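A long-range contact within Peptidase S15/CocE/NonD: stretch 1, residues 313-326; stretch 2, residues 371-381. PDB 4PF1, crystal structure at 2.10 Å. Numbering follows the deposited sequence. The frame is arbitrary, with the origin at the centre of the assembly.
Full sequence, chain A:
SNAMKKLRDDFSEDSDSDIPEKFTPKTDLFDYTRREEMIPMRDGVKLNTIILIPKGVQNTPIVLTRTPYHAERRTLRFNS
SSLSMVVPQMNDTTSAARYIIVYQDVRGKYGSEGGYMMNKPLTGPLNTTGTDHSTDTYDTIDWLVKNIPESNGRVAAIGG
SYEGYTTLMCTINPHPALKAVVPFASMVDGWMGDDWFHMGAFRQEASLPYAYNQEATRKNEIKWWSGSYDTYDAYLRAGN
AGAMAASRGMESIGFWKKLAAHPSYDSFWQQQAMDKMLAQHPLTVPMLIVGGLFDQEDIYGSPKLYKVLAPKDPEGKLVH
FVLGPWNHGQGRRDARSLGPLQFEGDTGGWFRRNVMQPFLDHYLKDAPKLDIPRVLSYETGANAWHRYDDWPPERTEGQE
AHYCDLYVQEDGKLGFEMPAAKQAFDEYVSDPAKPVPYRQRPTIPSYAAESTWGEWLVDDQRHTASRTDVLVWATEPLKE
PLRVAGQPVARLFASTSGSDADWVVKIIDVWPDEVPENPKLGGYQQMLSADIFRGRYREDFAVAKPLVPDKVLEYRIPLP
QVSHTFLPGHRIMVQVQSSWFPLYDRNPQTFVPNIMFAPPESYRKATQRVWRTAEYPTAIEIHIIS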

# COMPACT_ATOMS: atom_id res chain seq x y z
N ASP A 313 -31.23 29.00 -26.34
CA ASP A 313 -32.23 27.94 -26.19
C ASP A 313 -33.12 28.26 -24.96
O ASP A 313 -32.88 27.73 -23.87
N PRO A 314 -34.10 29.20 -25.10
CA PRO A 314 -34.88 29.63 -23.92
C PRO A 314 -35.70 28.52 -23.25
O PRO A 314 -35.63 28.37 -22.03
N GLU A 315 -36.46 27.74 -24.04
CA GLU A 315 -37.34 26.68 -23.53
C GLU A 315 -36.57 25.46 -22.97
O GLU A 315 -37.18 24.61 -22.32
N GLY A 316 -35.26 25.40 -23.22
CA GLY A 316 -34.42 24.29 -22.78
C GLY A 316 -34.69 23.04 -23.59
O GLY A 316 -34.98 21.98 -23.02
N LYS A 317 -34.65 23.18 -24.92
CA LYS A 317 -34.94 22.10 -25.86
C LYS A 317 -33.68 21.35 -26.30
O LYS A 317 -33.74 20.15 -26.57
N LEU A 318 -32.53 22.06 -26.41
CA LEU A 318 -31.30 21.47 -26.92
C LEU A 318 -30.13 21.44 -25.92
O LEU A 318 -29.34 20.50 -25.96
N VAL A 319 -29.98 22.48 -25.07
CA VAL A 319 -28.82 22.57 -24.18
C VAL A 319 -29.13 22.07 -22.75
O VAL A 319 -30.10 22.49 -22.12
N HIS A 320 -28.25 21.19 -22.24
CA HIS A 320 -28.27 20.65 -20.88
C HIS A 320 -26.87 20.76 -20.28
O HIS A 320 -25.89 20.44 -20.96
N PHE A 321 -26.76 21.22 -19.03
CA PHE A 321 -25.47 21.35 -18.35
C PHE A 321 -25.40 20.42 -17.14
O PHE A 321 -26.27 20.46 -16.27
N VAL A 322 -24.36 19.57 -17.11
CA VAL A 322 -24.10 18.64 -16.01
C VAL A 322 -22.78 19.02 -15.35
O VAL A 322 -21.76 19.12 -16.04
N LEU A 323 -22.81 19.28 -14.04
CA LEU A 323 -21.63 19.66 -13.26
C LEU A 323 -21.44 18.66 -12.12
O LEU A 323 -22.17 18.69 -11.12
N GLY A 324 -20.50 17.73 -12.31
CA GLY A 324 -20.21 16.67 -11.34
C GLY A 324 -19.01 16.93 -10.45
O GLY A 324 -18.24 17.87 -10.70
N PRO A 325 -18.81 16.10 -9.39
CA PRO A 325 -17.65 16.31 -8.49
C PRO A 325 -16.41 15.64 -9.07
O PRO A 325 -15.83 14.72 -8.48
N TRP A 326 -16.04 16.08 -10.27
CA TRP A 326 -15.03 15.39 -11.04
C TRP A 326 -13.81 16.20 -11.34
O TRP A 326 -13.89 17.41 -11.54
N ASP A 371 -36.67 13.07 -18.89
CA ASP A 371 -36.79 14.44 -18.42
C ASP A 371 -35.49 14.88 -17.74
O ASP A 371 -35.38 14.84 -16.51
N ILE A 372 -34.48 15.25 -18.56
CA ILE A 372 -33.18 15.74 -18.08
C ILE A 372 -33.35 17.22 -17.72
O ILE A 372 -33.91 17.97 -18.53
N PRO A 373 -32.93 17.66 -16.51
CA PRO A 373 -33.09 19.08 -16.17
C PRO A 373 -32.17 19.98 -16.99
O PRO A 373 -31.24 19.49 -17.65
N ARG A 374 -32.42 21.30 -16.95
CA ARG A 374 -31.57 22.30 -17.60
C ARG A 374 -30.16 22.20 -17.03
O ARG A 374 -29.19 22.18 -17.78
N VAL A 375 -30.07 22.09 -15.69
CA VAL A 375 -28.81 21.97 -14.97
C VAL A 375 -28.89 20.79 -13.98
O VAL A 375 -29.84 20.69 -13.20
N LEU A 376 -27.90 19.89 -14.05
CA LEU A 376 -27.76 18.76 -13.16
C LEU A 376 -26.47 18.97 -12.39
O LEU A 376 -25.39 18.89 -12.97
N SER A 377 -26.59 19.40 -11.12
CA SER A 377 -25.43 19.76 -10.31
C SER A 377 -25.27 18.87 -9.10
O SER A 377 -26.22 18.64 -8.35
N TYR A 378 -24.04 18.37 -8.89
CA TYR A 378 -23.71 17.57 -7.72
C TYR A 378 -23.15 18.50 -6.67
O TYR A 378 -22.19 19.22 -6.92
N GLU A 379 -23.77 18.49 -5.49
CA GLU A 379 -23.36 19.33 -4.37
C GLU A 379 -22.42 18.56 -3.46
O GLU A 379 -22.83 17.54 -2.88
N THR A 380 -21.17 19.03 -3.32
CA THR A 380 -20.18 18.41 -2.43
C THR A 380 -20.53 18.78 -0.98
O THR A 380 -21.28 19.73 -0.76
N GLY A 381 -20.07 17.98 -0.03
CA GLY A 381 -20.42 18.14 1.37
C GLY A 381 -21.72 17.42 1.69
O GLY A 381 -21.74 16.50 2.51

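The strand through F321, V322 and L323 runs parallel to strand 375-379. Four backbone hydrogen bonds zip them together: F321 N to R374 O (2.9 Å), L376 N to F321 O (2.8 Å), L323 N to L376 O (2.8 Å) and Y378 N to L323 O (2.9 Å). One side chain adds to this ladder. H320, chi1 m, donates from ND1 to P373 O at 3.2 Å, nearly linear, and the acceptor lies near the plane of the ring.

Two waters sit along the ladder. Water 1 donates to F321 O and P373 O. Water 2 donates to L323 O and Y378 O and accepts from S377 OG, so it ties a serine side chain to both strands.

Side chains alternate across the sheet. F321, L323, V375 and S377 share one face, and F321 (chi1 t) places CD2 4.2 Å from V375 CG1. V322 and L376, both chi1 t, share the other, with V322 CG2 4.0 Å from L376 CB.

Past the bridged pairs, P325 and Y378 point toward each other's stretch. P325 CG lies over the face of the Y378 ring in a CH-pi contact, 3.4 Å from Y378 CD1. P325 CB also meets T380 CG2 at 3.9 Å.

At the other end, R374 starts away, but its guanidinium returns over the turn. G316 CA is 3.5 Å from R374 NE; a CB there would clash with NE.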

# COMPACT_ATOMS: atom_id res chain seq x y z
CB ASP A 313 -31.52 26.57 -26.06
CG ASP A 313 -32.44 25.37 -25.93
OD1 ASP A 313 -33.48 25.34 -26.62
OD2 ASP A 313 -32.10 24.45 -25.17
CB PRO A 314 -35.80 30.72 -24.48
CG PRO A 314 -35.13 31.19 -25.72
CD PRO A 314 -34.47 29.98 -26.30
CB GLU A 315 -38.34 26.22 -24.62
CG GLU A 315 -37.71 25.68 -25.90
CD GLU A 315 -37.37 26.74 -26.93
OE1 GLU A 315 -36.18 27.13 -27.01
OE2 GLU A 315 -38.30 27.20 -27.63
CB LYS A 317 -35.68 22.65 -27.09
CG LYS A 317 -36.75 21.72 -27.64
CD LYS A 317 -37.38 22.26 -28.92
CE LYS A 317 -38.55 23.19 -28.67
NZ LYS A 317 -39.06 23.79 -29.93
CB LEU A 318 -30.86 22.21 -28.20
CG LEU A 318 -31.87 22.25 -29.36
CD1 LEU A 318 -31.61 23.44 -30.27
CD2 LEU A 318 -31.86 20.96 -30.16
CB VAL A 319 -28.22 24.01 -24.16
CG1 VAL A 319 -26.97 24.08 -23.29
CG2 VAL A 319 -27.91 24.49 -25.57
CB HIS A 320 -28.74 19.19 -20.86
CG HIS A 320 -30.07 18.97 -21.50
ND1 HIS A 320 -31.25 19.05 -20.77
CD2 HIS A 320 -30.37 18.68 -22.78
CE1 HIS A 320 -32.22 18.79 -21.63
NE2 HIS A 320 -31.74 18.57 -22.86
CB PHE A 321 -25.22 22.81 -17.94
CG PHE A 321 -23.96 23.10 -17.15
CD1 PHE A 321 -22.73 22.58 -17.55
CD2 PHE A 321 -23.99 23.97 -16.07
CE1 PHE A 321 -21.57 22.86 -16.82
CE2 PHE A 321 -22.82 24.26 -15.35
CZ PHE A 321 -21.62 23.70 -15.73
CB VAL A 322 -24.12 17.15 -16.47
CG1 VAL A 322 -23.87 16.20 -15.29
CG2 VAL A 322 -25.42 16.79 -17.17
CB LEU A 323 -21.79 21.11 -12.75
CG LEU A 323 -20.57 21.79 -12.09
CD1 LEU A 323 -19.36 21.82 -13.03
CD2 LEU A 323 -20.92 23.19 -11.68
CB PRO A 325 -18.11 15.63 -7.20
CG PRO A 325 -18.96 14.47 -7.68
CD PRO A 325 -19.60 14.92 -8.98
CB TRP A 326 -15.66 14.93 -12.38
CG TRP A 326 -16.89 14.09 -12.22
CD1 TRP A 326 -17.05 13.02 -11.39
CD2 TRP A 326 -18.10 14.19 -12.99
NE1 TRP A 326 -18.29 12.46 -11.57
CE2 TRP A 326 -18.96 13.16 -12.55
CE3 TRP A 326 -18.53 15.04 -14.01
CZ2 TRP A 326 -20.25 12.99 -13.07
CZ3 TRP A 326 -19.82 14.88 -14.52
CH2 TRP A 326 -20.65 13.85 -14.06
CB ASP A 371 -38.01 14.61 -17.48
CG ASP A 371 -38.29 16.03 -17.01
OD1 ASP A 371 -37.97 16.99 -17.76
OD2 ASP A 371 -38.85 16.19 -15.90
CB ILE A 372 -32.05 15.51 -19.14
CG1 ILE A 372 -31.93 14.02 -19.54
CG2 ILE A 372 -30.69 16.06 -18.65
CD1 ILE A 372 -31.29 13.78 -20.90
CB PRO A 373 -32.73 19.12 -14.68
CG PRO A 373 -31.78 18.00 -14.50
CD PRO A 373 -32.26 16.91 -15.42
CB ARG A 374 -32.16 23.71 -17.38
CG ARG A 374 -31.50 24.81 -18.22
CD ARG A 374 -32.20 25.05 -19.56
NE ARG A 374 -33.66 25.07 -19.45
CZ ARG A 374 -34.38 26.15 -19.17
NH1 ARG A 374 -35.70 26.07 -19.09
NH2 ARG A 374 -33.78 27.31 -18.94
CB VAL A 375 -28.40 23.30 -14.26
CG1 VAL A 375 -27.16 23.12 -13.38
CG2 VAL A 375 -28.16 24.41 -15.29
CB LEU A 376 -27.77 17.44 -13.96
CG LEU A 376 -27.79 16.13 -13.16
CD1 LEU A 376 -29.03 16.03 -12.26
CD2 LEU A 376 -27.74 14.93 -14.09
CB SER A 377 -25.54 21.22 -9.88
OG SER A 377 -24.54 21.58 -8.93
CB TYR A 378 -22.71 16.46 -8.06
CG TYR A 378 -22.44 15.50 -6.91
CD1 TYR A 378 -21.53 15.82 -5.90
CD2 TYR A 378 -23.02 14.24 -6.88
CE1 TYR A 378 -21.24 14.93 -4.87
CE2 TYR A 378 -22.75 13.34 -5.85
CZ TYR A 378 -21.85 13.68 -4.86
OH TYR A 378 -21.54 12.79 -3.87
CB GLU A 379 -24.59 19.83 -3.61
CG GLU A 379 -24.29 20.87 -2.54
CD GLU A 379 -25.50 21.34 -1.75
OE1 GLU A 379 -26.56 20.68 -1.81
OE2 GLU A 379 -25.38 22.38 -1.06
CB THR A 380 -18.74 18.77 -2.85
OG1 THR A 380 -18.62 20.18 -3.06
CG2 THR A 380 -18.28 18.02 -4.09
O HOH W 1 -28.75 18.73 -17.24
O HOH W 2 -22.02 20.59 -9.27